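Local coordinates for protein phosphoribosylglycinamide synthetase (Anaerococcus prevotii, PDB 4DIM) that probably works as an ATP-dependent ligase of the ATP-grasp family, binding ATP and a metal ion, at residues L20-A25 with E296-I301; G74-C79 with S303-E308; V129-N134 with K181-I186; P146-A151 with I160-K165; N343-D348 with D392-N397. One frame throughout, in Å; residues are numbered along the deposited sequence.

Overall arrangement
Interactions 1 and 2 are buried and share helix 297-305. The first sets it across helix 20-29 and the second sets its C-terminal end against strand 74-76; they touch where Leu22 packs on Ala76 and Cys78. Both rely on close apolar and backbone packing, with no hydrogen bond across either. Interactions 3 and 4, their own centres about 13 Å apart, lie on the far side of the chain's centre from interaction 1, at and beside one small antiparallel sheet of the ATP-grasp region. Both are partly buried and combine backbone hydrogen bonds with aliphatic contacts; interaction 3 adds a salt bridge at its exposed rim. Interaction 5 lies at the surface and is mainly polar, built from asparagine and serine groups.

Interaction 1. Residues L20-A25 with E296-I301; sequences LGLYKA and EYYKMI
Gly21 lies flat against the Tyr298 ring: its CA sits 3.8 Å from the ring centroid and 11° off the normal, and its carbonyl carbon is over the ring centre. A side chain on Gly21 would run into Tyr298 CZ, and its absence is what lets the ring come so near the helix backbone. A chi1 of -69° puts Tyr298 CG anti to its own carbonyl carbon, 3.6 Å from Gly21 O. An alanine in place of Tyr298 would probably open a gap over the backbone of Gly21 and leave Glu287 without the hydroxyl it now hydrogen-bonds. Next along, Leu22 N approaches the same ring face nearer the rim, 3.6 Å from Tyr298 CD1. Leu22 CD1 lies 3.5 Å from Tyr298 O and 3.8 Å from Ile301 CG2, the leucine and isoleucine side chains crossing at about a right angle. One turn on from Gly21, Ala25 CB rests on Tyr298 CB at 3.5 Å and also touches Lys299 CG. Beyond CG, Lys299 extends to a salt bridge from NZ to Glu296 OE2 of 2.9 Å. The helix segments 20-25 and 297-301 cross at -77° with axes 8.6 Å apart. Gly21 fits the last glycine of a GxGxxG pattern, and the arrangement is consistent with the first helix of a Rossmann-like strand-turn-helix unit.

Interaction 2. Residues G74-C79 with S303-E308; sequences GAATCC and SMAISE
Ala305 CB points at the strand and meets it in two places, 3.5 Å from Ala75 O and 4.1 Å from Ala76 CB. At the start of the strand, Gly74 CA makes a CA-H...O contact with Ala305 O at 3.4 Å, and it lies 4.1 Å from Ile306 CA. A CB on Gly74 would collide with Ala305 O and Ile306 N, so the backbones can approach this closely because the strand begins with glycine. Gly74, Ala75, Ala76 and Ala305 keep the interface short of bulk, and no hydrogen bond crosses between 74-79 and 303-308.

Just beyond Ala305 the helix ends in a Schellman motif, with Ser307 (positive phi) as its C-prime residue: Glu308 N bonds to Ser303 O at 2.9 Å and Ser307 N to Met304 O at 3.0 Å. Ile306 is the first residue to leave helical geometry, and the end of its side chain turns from the strand toward Leu10 and Ile31. Glu308 is held further out by a salt bridge to Lys8. Strand 74-76 is the outermost strand of a parallel sheet beside strand 9-13, with Ala75 facing helix 84-94 while helix 297-305 packs against the Ala76 side.

Interaction 3. Residues V129-N134 with K181-I186; sequences VVRNEN and KRDYCI
Val130 CG1 meets Cys185 CB at 3.7 Å, and both side chains also lean on Phe173 of helix 166-179. In Val130, CG1 sits between the backbone N and the carbonyl carbon (chi1 52°), the branch that reaches the cysteine. Val129 and Ile186 run next to each other in one direction, CG1 to CG1 at 3.7 Å, and Tyr111 of helix 110-120 touches both. The Tyr184 ring comes near this pair, its CD1 4.4 Å from Val129 CG1. Between these groups the backbones run together: Cys185 N donates to Val130 O at 3.2 Å, nearly straight at 172°. The bond continues the antiparallel pairing of strands 127-128 and 186-189, at one side of a small sheet in the ATP-grasp region; the chain then enters helix 133-141, with Asn132 as N-cap, its OD1 accepting from Glu135 N. Further out, Arg131, extended from CG to NE, passes slantwise across Tyr184, with Arg131 CG 3.7 Å from Tyr184 CB, which lies at the edge of the guanidinium. The Tyr184 hydroxyl points off to a hydrogen bond with that of Tyr111. Arg131 and Asp183 form the outermost pair: Arg131 NE is 3.3 Å from Asp183 OD2, but OD2 stands off the guanidinium plane, which is turned 66° from the carboxylate, so this salt bridge is an attraction of charge alone.

Interaction 4. Residues P146-A151 with I160-K165; sequences PVIVKA and IYIAKK
Val147 to Lys150 and Tyr161 to Ala163 form a beta hairpin at the outer side of the four-stranded antiparallel sheet of the ATP-grasp region. Its turn includes the unmodelled residues 155-159, probably a mobile loop; in ATP-grasp enzymes a glycine-rich loop in this position closes over the nucleotide. Val147 and Ala163 are a hydrogen-bonded pair, Val147 N reaching Ala163 O at 3.2 Å and Ala163 N reaching Val147 O at 2.7 Å. Val149 pairs with Tyr161 in the same way: Val149 N to Tyr161 O is 3.0 Å, while the return bond from Tyr161 N to Val149 O is weak, bent to 126°. Between them Ile148 faces Ile162 as a non-hydrogen-bonded pair. Ile148 CD1 swings toward the partner strand (chi2 -87°), packing on Ile162 CG1 and lying 4.0 Å from Ile160 CD1. On the other face Val147 CG2 meets Ala163 CB at 4.1 Å. Tyr161 turns a ring edge to Val149 O, and its hydroxyl bonds to Glu175 of helix 166-179. Before the strand, Pro146 follows a cis peptide and sets CB 3.5 Å from Ala163 O. The backbone bonds set the register, while the non-directional aliphatic contacts add packing on both faces.

Interaction 5. Residues N343-D348 with D392-N397; sequences NSNAKD and DVIINN
Ile394 O is gripped by two donors that arrive from opposite faces of its carbonyl plane. One is Asn345 ND2 at 3.1 Å, with an N-H...O angle of 170° and the oxygen lying in the amide plane of Asn345; the other is Asn397 N at 2.8 Å. A chi1 of -66° sets Asn345 CG beside its backbone N, 3.6 Å from Asn397 CB, and Asn345 ND2 also touches Ile394 CG2. The same ND2 makes a weak bond back to Asn343 OD1, an oxygen that takes Asn345 N as well at 3.1 Å. An alanine in place of Asn345 would probably leave Ile394 O with one of its two donors gone and Asn343 OD1 relying on the backbone bond. Asn345 and Asn397 cross with their amide planes 75° apart. Asn397 ND2 is tied to Val393 O at 2.7 Å, holding that amide in place. Beside it Ser344 N donates to Asn397 O at 3.0 Å, while Ser344 OG, 2.9 Å from Asn397 OD1, is near both oxygens of Asn397 and makes at most a weak bond. The loop between strands 336-343 and 351-356 thus carries an Asx turn, Asn343 OD1 to Asn345 N, and docks by its polar groups on the C-terminal end of helix 384-395.

Interaction 1. Residues L20-A25 with E296-I301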
# COMPACT_ATOMS: atom_id res chain seq x y z
N LEU A 20 -4.87 12.61 -4.12
CA LEU A 20 -5.15 13.61 -5.14
C LEU A 20 -4.68 13.24 -6.55
O LEU A 20 -5.11 13.90 -7.49
CB LEU A 20 -4.65 15.03 -4.76
CG LEU A 20 -3.18 15.38 -4.55
CD1 LEU A 20 -2.29 15.18 -5.84
CD2 LEU A 20 -3.07 16.85 -4.09
N GLY A 21 -3.85 12.22 -6.70
CA GLY A 21 -3.34 11.81 -8.00
C GLY A 21 -4.39 11.21 -8.89
O GLY A 21 -4.42 11.42 -10.11
N LEU A 22 -5.26 10.44 -8.28
CA LEU A 22 -6.35 9.82 -9.00
C LEU A 22 -7.43 10.85 -9.35
O LEU A 22 -8.04 10.73 -10.42
CB LEU A 22 -6.87 8.70 -8.15
CG LEU A 22 -7.89 7.82 -8.73
CD1 LEU A 22 -7.36 7.10 -9.97
CD2 LEU A 22 -8.31 6.85 -7.72
N TYR A 23 -7.63 11.87 -8.51
CA TYR A 23 -8.56 12.97 -8.79
C TYR A 23 -8.02 13.80 -9.94
O TYR A 23 -8.77 14.24 -10.81
CB TYR A 23 -8.79 13.84 -7.54
CG TYR A 23 -9.71 13.23 -6.52
CD1 TYR A 23 -11.10 13.41 -6.60
CD2 TYR A 23 -9.22 12.50 -5.46
CE1 TYR A 23 -11.96 12.83 -5.66
CE2 TYR A 23 -10.07 11.92 -4.51
CZ TYR A 23 -11.44 12.12 -4.60
OH TYR A 23 -12.30 11.53 -3.72
N LYS A 24 -6.72 14.01 -9.96
CA LYS A 24 -6.06 14.80 -11.00
C LYS A 24 -6.14 14.07 -12.36
O LYS A 24 -6.47 14.67 -13.37
CB LYS A 24 -4.59 15.05 -10.59
CG LYS A 24 -3.93 16.16 -11.40
CD LYS A 24 -2.40 16.08 -11.43
CE LYS A 24 -1.85 15.44 -12.69
NZ LYS A 24 -0.36 15.37 -12.70
N ALA A 25 -5.86 12.76 -12.35
CA ALA A 25 -5.87 11.93 -13.56
C ALA A 25 -7.25 11.85 -14.15
O ALA A 25 -7.43 12.06 -15.35
CB ALA A 25 -5.35 10.54 -13.24
N GLU A 296 1.40 6.46 -17.35
CA GLU A 296 0.35 7.18 -16.61
C GLU A 296 -0.53 6.11 -15.93
O GLU A 296 -1.44 5.56 -16.54
CB GLU A 296 -0.44 8.07 -17.56
CG GLU A 296 0.42 9.16 -18.17
CD GLU A 296 -0.34 10.07 -19.12
OE1 GLU A 296 -0.53 9.68 -20.30
OE2 GLU A 296 -0.78 11.15 -18.66
N TYR A 297 -0.16 5.77 -14.70
CA TYR A 297 -0.71 4.69 -13.91
C TYR A 297 -1.99 5.09 -13.20
O TYR A 297 -2.91 4.27 -13.18
CB TYR A 297 0.36 4.25 -12.94
CG TYR A 297 0.07 2.97 -12.21
CD1 TYR A 297 -0.26 1.81 -12.91
CD2 TYR A 297 0.25 2.87 -10.84
CE1 TYR A 297 -0.43 0.60 -12.25
CE2 TYR A 297 0.02 1.68 -10.17
CZ TYR A 297 -0.29 0.54 -10.88
OH TYR A 297 -0.43 -0.66 -10.23
N TYR A 298 -2.14 6.34 -12.72
CA TYR A 298 -3.45 6.77 -12.22
C TYR A 298 -4.47 6.76 -13.31
O TYR A 298 -5.65 6.62 -13.00
CB TYR A 298 -3.43 8.16 -11.61
CG TYR A 298 -2.67 8.28 -10.30
CD1 TYR A 298 -3.15 7.71 -9.12
CD2 TYR A 298 -1.48 9.02 -10.23
CE1 TYR A 298 -2.46 7.85 -7.92
CE2 TYR A 298 -0.78 9.13 -9.04
CZ TYR A 298 -1.31 8.62 -7.87
OH TYR A 298 -0.66 8.91 -6.70
N LYS A 299 -4.07 6.96 -14.57
CA LYS A 299 -4.98 6.95 -15.72
C LYS A 299 -5.39 5.55 -16.03
O LYS A 299 -6.52 5.35 -16.42
CB LYS A 299 -4.35 7.62 -16.95
CG LYS A 299 -4.37 9.12 -16.82
CD LYS A 299 -3.97 9.80 -18.08
CE LYS A 299 -4.01 11.29 -17.88
NZ LYS A 299 -3.51 12.03 -19.06
N MSE A 300 -4.49 4.58 -15.82
CA MSE A 300 -4.77 3.15 -16.02
C MSE A 300 -5.76 2.70 -14.97
O MSE A 300 -6.72 1.98 -15.29
CB MSE A 300 -3.49 2.29 -15.92
CG MSE A 300 -2.59 2.40 -17.14
SE MSE A 300 -0.85 1.69 -16.91
CE MSE A 300 -1.40 -0.14 -16.64
N ILE A 301 -5.60 3.21 -13.73
CA ILE A 301 -6.51 2.90 -12.63
C ILE A 301 -7.91 3.48 -12.90
O ILE A 301 -8.90 2.76 -12.80
CB ILE A 301 -5.93 3.40 -11.30
CG1 ILE A 301 -4.69 2.57 -10.93
CG2 ILE A 301 -6.98 3.36 -10.19
CD1 ILE A 301 -3.88 3.15 -9.81

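Interaction 2. Residues G74-C79 with S303-E308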
# COMPACT_ATOMS: atom_id res chain seq x y z
N GLY A 74 -18.15 3.97 -12.77
CA GLY A 74 -17.16 3.19 -12.05
C GLY A 74 -16.89 3.70 -10.65
O GLY A 74 -17.44 4.71 -10.20
N ALA A 75 -16.02 2.99 -9.94
CA ALA A 75 -15.56 3.40 -8.61
C ALA A 75 -14.13 2.98 -8.41
O ALA A 75 -13.64 2.00 -9.00
CB ALA A 75 -16.45 2.87 -7.50
N ALA A 76 -13.42 3.78 -7.63
CA ALA A 76 -12.02 3.51 -7.39
C ALA A 76 -11.62 3.96 -6.02
O ALA A 76 -12.28 4.77 -5.39
CB ALA A 76 -11.19 4.21 -8.45
N THR A 77 -10.57 3.36 -5.52
CA THR A 77 -9.96 3.70 -4.24
C THR A 77 -8.52 3.58 -4.51
O THR A 77 -8.13 2.98 -5.52
CB THR A 77 -10.46 2.84 -3.07
OG1 THR A 77 -10.06 3.46 -1.83
CG2 THR A 77 -9.94 1.43 -3.11
N CYS A 78 -7.71 4.18 -3.68
CA CYS A 78 -6.29 4.14 -3.89
C CYS A 78 -5.60 4.55 -2.61
O CYS A 78 -6.21 5.20 -1.76
CB CYS A 78 -5.92 5.02 -5.09
SG CYS A 78 -5.22 6.66 -4.69
N CYS A 79 -4.40 4.00 -2.41
CA CYS A 79 -3.45 4.32 -1.36
C CYS A 79 -3.88 3.95 0.07
O CYS A 79 -3.07 4.15 0.97
CB CYS A 79 -3.07 5.79 -1.47
SG CYS A 79 -2.25 6.21 -3.05
N SER A 303 -9.28 4.76 -15.78
CA SER A 303 -9.91 4.25 -17.01
C SER A 303 -10.44 2.83 -16.81
O SER A 303 -11.52 2.53 -17.28
CB SER A 303 -8.93 4.28 -18.18
OG SER A 303 -7.89 3.32 -18.05
N MSE A 304 -9.69 1.96 -16.11
CA MSE A 304 -10.15 0.61 -15.85
C MSE A 304 -11.44 0.64 -15.08
O MSE A 304 -12.41 -0.04 -15.49
CB MSE A 304 -9.08 -0.17 -15.06
CG MSE A 304 -9.37 -1.70 -14.96
SE MSE A 304 -7.84 -2.72 -14.36
CE MSE A 304 -7.41 -1.75 -12.76
N ALA A 305 -11.47 1.44 -13.99
CA ALA A 305 -12.63 1.63 -13.11
C ALA A 305 -13.88 1.89 -13.89
O ALA A 305 -14.89 1.23 -13.62
CB ALA A 305 -12.43 2.81 -12.14
N ILE A 306 -13.84 2.85 -14.84
CA ILE A 306 -15.05 3.27 -15.61
C ILE A 306 -15.38 2.33 -16.82
O ILE A 306 -16.13 2.75 -17.71
CB ILE A 306 -14.97 4.76 -16.08
CG1 ILE A 306 -13.80 5.02 -17.08
CG2 ILE A 306 -14.83 5.68 -14.88
CD1 ILE A 306 -13.91 6.30 -17.89
N SER A 307 -14.86 1.07 -16.83
CA SER A 307 -15.09 0.06 -17.86
C SER A 307 -14.45 0.48 -19.20
O SER A 307 -15.02 0.24 -20.26
CB SER A 307 -16.58 -0.25 -18.00
OG SER A 307 -16.81 -1.61 -18.35
N GLU A 308 -13.23 1.08 -19.15
CA GLU A 308 -12.42 1.40 -20.32
C GLU A 308 -11.09 0.60 -20.24
O GLU A 308 -10.83 -0.10 -19.25
CB GLU A 308 -12.17 2.92 -20.48
CG GLU A 308 -13.41 3.73 -20.80
CD GLU A 308 -14.18 3.36 -22.06
OE1 GLU A 308 -15.42 3.55 -22.05
OE2 GLU A 308 -13.56 2.87 -23.03

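Interaction 3. Residues V129-N134 with K181-I186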
# COMPACT_ATOMS: atom_id res chain seq x y z
N VAL A 129 -3.68 -22.71 14.07
CA VAL A 129 -4.62 -22.23 15.11
C VAL A 129 -4.75 -23.34 16.20
O VAL A 129 -5.72 -24.09 16.24
CB VAL A 129 -6.00 -21.77 14.55
CG1 VAL A 129 -5.97 -20.31 14.10
CG2 VAL A 129 -6.49 -22.65 13.39
N VAL A 130 -3.71 -23.45 17.05
CA VAL A 130 -3.58 -24.42 18.15
C VAL A 130 -4.61 -24.15 19.30
O VAL A 130 -4.96 -23.01 19.57
CB VAL A 130 -2.10 -24.39 18.69
CG1 VAL A 130 -1.63 -22.99 19.05
CG2 VAL A 130 -1.90 -25.31 19.89
N ARG A 131 -5.09 -25.22 19.98
CA ARG A 131 -6.02 -25.13 21.14
C ARG A 131 -5.46 -25.85 22.42
O ARG A 131 -6.06 -25.68 23.47
CB ARG A 131 -7.44 -25.66 20.79
CG ARG A 131 -8.32 -24.56 20.19
CD ARG A 131 -9.56 -25.03 19.44
NE ARG A 131 -10.24 -23.90 18.79
CZ ARG A 131 -11.39 -23.98 18.12
NH1 ARG A 131 -12.02 -25.14 17.99
NH2 ARG A 131 -11.92 -22.88 17.57
N ASN A 132 -4.32 -26.59 22.33
CA ASN A 132 -3.70 -27.31 23.46
C ASN A 132 -2.20 -27.64 23.22
O ASN A 132 -1.76 -27.66 22.07
CB ASN A 132 -4.46 -28.64 23.75
CG ASN A 132 -4.78 -29.42 22.49
OD1 ASN A 132 -3.88 -29.97 21.86
ND2 ASN A 132 -6.04 -29.45 22.06
N GLU A 133 -1.45 -27.99 24.29
CA GLU A 133 -0.01 -28.34 24.23
C GLU A 133 0.32 -29.46 23.20
O GLU A 133 1.41 -29.48 22.64
CB GLU A 133 0.52 -28.77 25.62
CG GLU A 133 0.64 -27.62 26.63
CD GLU A 133 2.00 -27.40 27.27
OE1 GLU A 133 2.14 -26.39 28.00
OE2 GLU A 133 2.91 -28.23 27.05
N ASN A 134 -0.64 -30.37 22.97
CA ASN A 134 -0.50 -31.47 22.01
C ASN A 134 -0.65 -30.96 20.58
O ASN A 134 0.11 -31.38 19.71
CB ASN A 134 -1.53 -32.57 22.29
CG ASN A 134 -1.36 -33.19 23.66
OD1 ASN A 134 -2.01 -32.80 24.66
ND2 ASN A 134 -0.48 -34.17 23.74
N LYS A 181 -8.65 -13.87 25.88
CA LYS A 181 -10.01 -14.24 26.27
C LYS A 181 -10.52 -15.45 25.49
O LYS A 181 -11.51 -16.06 25.90
CB LYS A 181 -10.98 -13.07 26.06
CG LYS A 181 -10.81 -11.93 27.07
CD LYS A 181 -11.46 -10.64 26.58
CE LYS A 181 -10.68 -9.88 25.49
NZ LYS A 181 -11.02 -10.24 24.07
N ARG A 182 -9.82 -15.81 24.39
CA ARG A 182 -10.20 -16.90 23.50
C ARG A 182 -9.71 -18.23 24.07
O ARG A 182 -8.93 -18.23 25.01
CB ARG A 182 -9.57 -16.67 22.08
CG ARG A 182 -9.64 -15.26 21.49
CD ARG A 182 -10.75 -15.11 20.46
NE ARG A 182 -10.92 -13.73 19.97
CZ ARG A 182 -11.55 -12.76 20.62
NH1 ARG A 182 -12.04 -12.96 21.84
NH2 ARG A 182 -11.65 -11.55 20.08
N ASP A 183 -10.14 -19.38 23.49
CA ASP A 183 -9.59 -20.69 23.90
C ASP A 183 -8.41 -21.09 23.00
O ASP A 183 -7.89 -22.19 23.15
CB ASP A 183 -10.64 -21.82 23.93
CG ASP A 183 -11.09 -22.42 22.59
OD1 ASP A 183 -11.99 -23.32 22.60
OD2 ASP A 183 -10.55 -22.01 21.53
N TYR A 184 -8.02 -20.23 22.04
CA TYR A 184 -6.96 -20.60 21.12
C TYR A 184 -5.92 -19.53 21.00
O TYR A 184 -6.08 -18.39 21.43
CB TYR A 184 -7.56 -20.95 19.75
CG TYR A 184 -8.15 -19.78 19.02
CD1 TYR A 184 -7.42 -19.12 18.03
CD2 TYR A 184 -9.43 -19.33 19.30
CE1 TYR A 184 -7.94 -17.99 17.38
CE2 TYR A 184 -9.96 -18.21 18.67
CZ TYR A 184 -9.22 -17.55 17.69
OH TYR A 184 -9.75 -16.45 17.04
N CYS A 185 -4.84 -19.97 20.40
CA CYS A 185 -3.57 -19.33 20.15
C CYS A 185 -3.21 -19.47 18.67
O CYS A 185 -3.75 -20.33 17.96
CB CYS A 185 -2.53 -20.02 21.02
SG CYS A 185 -1.63 -18.91 22.11
N ILE A 186 -2.22 -18.69 18.23
CA ILE A 186 -1.69 -18.84 16.90
C ILE A 186 -0.21 -19.05 17.08
O ILE A 186 0.46 -18.30 17.80
CB ILE A 186 -2.07 -17.70 15.91
CG1 ILE A 186 -3.53 -17.93 15.44
CG2 ILE A 186 -1.15 -17.69 14.67
CD1 ILE A 186 -4.17 -16.80 14.72

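Interaction 4. Residues P146-A151 with I160-K165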
# COMPACT_ATOMS: atom_id res chain seq x y z
N PRO A 146 12.46 -20.10 13.79
CA PRO A 146 11.76 -19.70 15.02
C PRO A 146 10.30 -19.43 14.75
O PRO A 146 9.86 -19.35 13.61
CB PRO A 146 12.50 -18.43 15.46
CG PRO A 146 13.32 -17.96 14.28
CD PRO A 146 13.23 -18.99 13.19
N VAL A 147 9.53 -19.34 15.81
CA VAL A 147 8.11 -19.09 15.72
C VAL A 147 7.73 -18.00 16.66
O VAL A 147 8.48 -17.64 17.58
CB VAL A 147 7.23 -20.34 15.95
CG1 VAL A 147 7.21 -21.25 14.74
CG2 VAL A 147 7.67 -21.09 17.19
N ILE A 148 6.57 -17.45 16.37
CA ILE A 148 5.89 -16.45 17.16
C ILE A 148 4.68 -17.13 17.77
O ILE A 148 4.05 -17.96 17.09
CB ILE A 148 5.49 -15.29 16.26
CG1 ILE A 148 6.69 -14.40 15.97
CG2 ILE A 148 4.34 -14.51 16.87
CD1 ILE A 148 6.98 -13.30 16.98
N VAL A 149 4.36 -16.80 19.02
CA VAL A 149 3.13 -17.24 19.69
C VAL A 149 2.36 -16.00 19.98
O VAL A 149 2.89 -15.06 20.58
CB VAL A 149 3.32 -18.06 20.96
CG1 VAL A 149 1.99 -18.69 21.32
CG2 VAL A 149 4.39 -19.13 20.78
N LYS A 150 1.12 -15.97 19.52
CA LYS A 150 0.35 -14.76 19.64
C LYS A 150 -1.09 -15.02 19.75
O LYS A 150 -1.58 -16.09 19.42
CB LYS A 150 0.62 -13.83 18.43
CG LYS A 150 0.43 -14.48 17.06
CD LYS A 150 0.73 -13.47 16.00
CE LYS A 150 0.47 -13.99 14.61
NZ LYS A 150 0.12 -12.88 13.68
N ALA A 151 -1.76 -13.99 20.26
CA ALA A 151 -3.18 -13.95 20.53
C ALA A 151 -3.81 -13.18 19.42
O ALA A 151 -3.17 -12.35 18.77
CB ALA A 151 -3.43 -13.30 21.87
N ILE A 160 2.94 -10.39 21.17
CA ILE A 160 3.72 -11.43 20.51
C ILE A 160 4.78 -12.01 21.45
O ILE A 160 5.23 -11.35 22.38
CB ILE A 160 4.39 -10.94 19.18
CG1 ILE A 160 5.37 -9.74 19.40
CG2 ILE A 160 3.32 -10.58 18.14
CD1 ILE A 160 6.50 -9.54 18.24
N TYR A 161 5.17 -13.26 21.18
CA TYR A 161 6.20 -13.98 21.92
C TYR A 161 7.09 -14.71 20.94
O TYR A 161 6.72 -15.79 20.48
CB TYR A 161 5.58 -15.00 22.91
CG TYR A 161 5.04 -14.39 24.19
CD1 TYR A 161 5.67 -14.61 25.41
CD2 TYR A 161 3.84 -13.68 24.20
CE1 TYR A 161 5.16 -14.08 26.60
CE2 TYR A 161 3.31 -13.15 25.38
CZ TYR A 161 3.97 -13.36 26.58
OH TYR A 161 3.44 -12.82 27.74
N ILE A 162 8.28 -14.13 20.64
CA ILE A 162 9.26 -14.76 19.74
C ILE A 162 9.84 -15.99 20.47
O ILE A 162 10.13 -15.92 21.67
CB ILE A 162 10.36 -13.77 19.31
CG1 ILE A 162 9.78 -12.56 18.56
CG2 ILE A 162 11.40 -14.46 18.43
CD1 ILE A 162 10.51 -11.30 18.74
N ALA A 163 9.97 -17.11 19.76
CA ALA A 163 10.47 -18.34 20.34
C ALA A 163 11.56 -18.98 19.48
O ALA A 163 11.26 -19.66 18.48
CB ALA A 163 9.33 -19.31 20.53
N LYS A 164 12.83 -18.81 19.92
CA LYS A 164 14.01 -19.37 19.25
C LYS A 164 14.06 -20.91 19.43
O LYS A 164 14.33 -21.62 18.46
CB LYS A 164 15.29 -18.72 19.80
CG LYS A 164 15.39 -17.20 19.59
CD LYS A 164 16.35 -16.55 20.58
CE LYS A 164 16.32 -15.04 20.49
NZ LYS A 164 17.32 -14.42 21.40
N LYS A 165 13.76 -21.39 20.67
CA LYS A 165 13.75 -22.82 21.04
C LYS A 165 12.41 -23.25 21.74
O LYS A 165 11.71 -22.42 22.33
CB LYS A 165 14.95 -23.15 21.97
CG LYS A 165 15.06 -22.26 23.23
CD LYS A 165 15.76 -22.96 24.41
CE LYS A 165 15.63 -22.18 25.71
NZ LYS A 165 16.43 -20.92 25.72

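Interaction 5. Residues N343-D348 with D392-N397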
# COMPACT_ATOMS: atom_id res chain seq x y z
N ASN A 343 12.42 26.89 0.33
CA ASN A 343 12.94 25.98 -0.69
C ASN A 343 13.81 26.77 -1.66
O ASN A 343 13.28 27.40 -2.58
CB ASN A 343 11.80 25.26 -1.44
CG ASN A 343 12.28 24.31 -2.50
OD1 ASN A 343 13.46 24.01 -2.62
ND2 ASN A 343 11.38 23.83 -3.33
N SER A 344 15.14 26.70 -1.48
CA SER A 344 16.08 27.43 -2.33
C SER A 344 16.54 26.59 -3.54
O SER A 344 17.50 26.99 -4.21
CB SER A 344 17.28 27.90 -1.50
OG SER A 344 18.08 26.87 -0.95
N ASN A 345 15.84 25.49 -3.87
CA ASN A 345 16.22 24.62 -4.99
C ASN A 345 15.76 25.14 -6.33
O ASN A 345 14.64 25.63 -6.46
CB ASN A 345 15.63 23.21 -4.82
CG ASN A 345 16.23 22.52 -3.65
OD1 ASN A 345 17.44 22.34 -3.61
ND2 ASN A 345 15.43 22.15 -2.66
N ALA A 346 16.58 24.90 -7.35
CA ALA A 346 16.30 25.31 -8.72
C ALA A 346 15.39 24.33 -9.48
O ALA A 346 15.36 23.13 -9.18
CB ALA A 346 17.61 25.47 -9.47
N LYS A 347 14.69 24.86 -10.50
CA LYS A 347 13.82 24.11 -11.44
C LYS A 347 14.61 23.00 -12.13
O LYS A 347 15.66 23.28 -12.72
CB LYS A 347 13.22 25.05 -12.51
CG LYS A 347 12.21 26.06 -11.96
CD LYS A 347 12.65 27.52 -12.17
CE LYS A 347 11.74 28.50 -11.46
NZ LYS A 347 12.06 28.64 -10.01
N ASP A 348 14.13 21.74 -12.02
CA ASP A 348 14.83 20.58 -12.55
C ASP A 348 13.83 19.50 -12.96
O ASP A 348 12.97 19.12 -12.16
CB ASP A 348 15.77 20.06 -11.44
CG ASP A 348 16.72 18.92 -11.78
OD1 ASP A 348 16.65 18.40 -12.93
OD2 ASP A 348 17.53 18.55 -10.91
N ASP A 392 19.83 14.42 -1.41
CA ASP A 392 20.58 15.07 -0.32
C ASP A 392 20.79 16.55 -0.55
O ASP A 392 20.85 17.30 0.42
CB ASP A 392 21.95 14.43 -0.13
CG ASP A 392 21.92 13.04 0.45
OD1 ASP A 392 20.79 12.54 0.78
OD2 ASP A 392 23.01 12.42 0.55
N VAL A 393 20.92 16.97 -1.81
CA VAL A 393 21.10 18.36 -2.17
C VAL A 393 19.79 19.13 -1.96
O VAL A 393 19.84 20.29 -1.54
CB VAL A 393 21.61 18.50 -3.64
CG1 VAL A 393 21.60 19.96 -4.09
CG2 VAL A 393 22.99 17.90 -3.80
N ILE A 394 18.63 18.49 -2.26
CA ILE A 394 17.28 19.08 -2.15
C ILE A 394 17.00 19.42 -0.68
O ILE A 394 16.88 20.59 -0.34
CB ILE A 394 16.20 18.12 -2.78
CG1 ILE A 394 16.40 18.02 -4.31
CG2 ILE A 394 14.74 18.59 -2.49
CD1 ILE A 394 15.56 16.87 -5.00
N ILE A 395 16.97 18.41 0.19
CA ILE A 395 16.73 18.53 1.64
C ILE A 395 17.63 19.56 2.32
O ILE A 395 17.19 20.23 3.26
CB ILE A 395 16.97 17.13 2.29
CG1 ILE A 395 15.82 16.19 1.99
CG2 ILE A 395 17.22 17.22 3.81
CD1 ILE A 395 14.52 16.47 2.81
N ASN A 396 18.91 19.59 1.93
CA ASN A 396 19.88 20.53 2.50
C ASN A 396 19.56 21.98 2.09
O ASN A 396 20.11 22.90 2.69
CB ASN A 396 21.33 20.17 2.11
CG ASN A 396 21.90 18.93 2.73
OD1 ASN A 396 21.22 18.18 3.45
ND2 ASN A 396 23.19 18.72 2.53
N ASN A 397 18.69 22.17 1.07
CA ASN A 397 18.19 23.46 0.58
C ASN A 397 16.71 23.65 0.94
O ASN A 397 16.04 24.47 0.31
CB ASN A 397 18.42 23.58 -0.93
CG ASN A 397 19.85 23.90 -1.30
OD1 ASN A 397 20.30 25.05 -1.15
ND2 ASN A 397 20.62 22.90 -1.73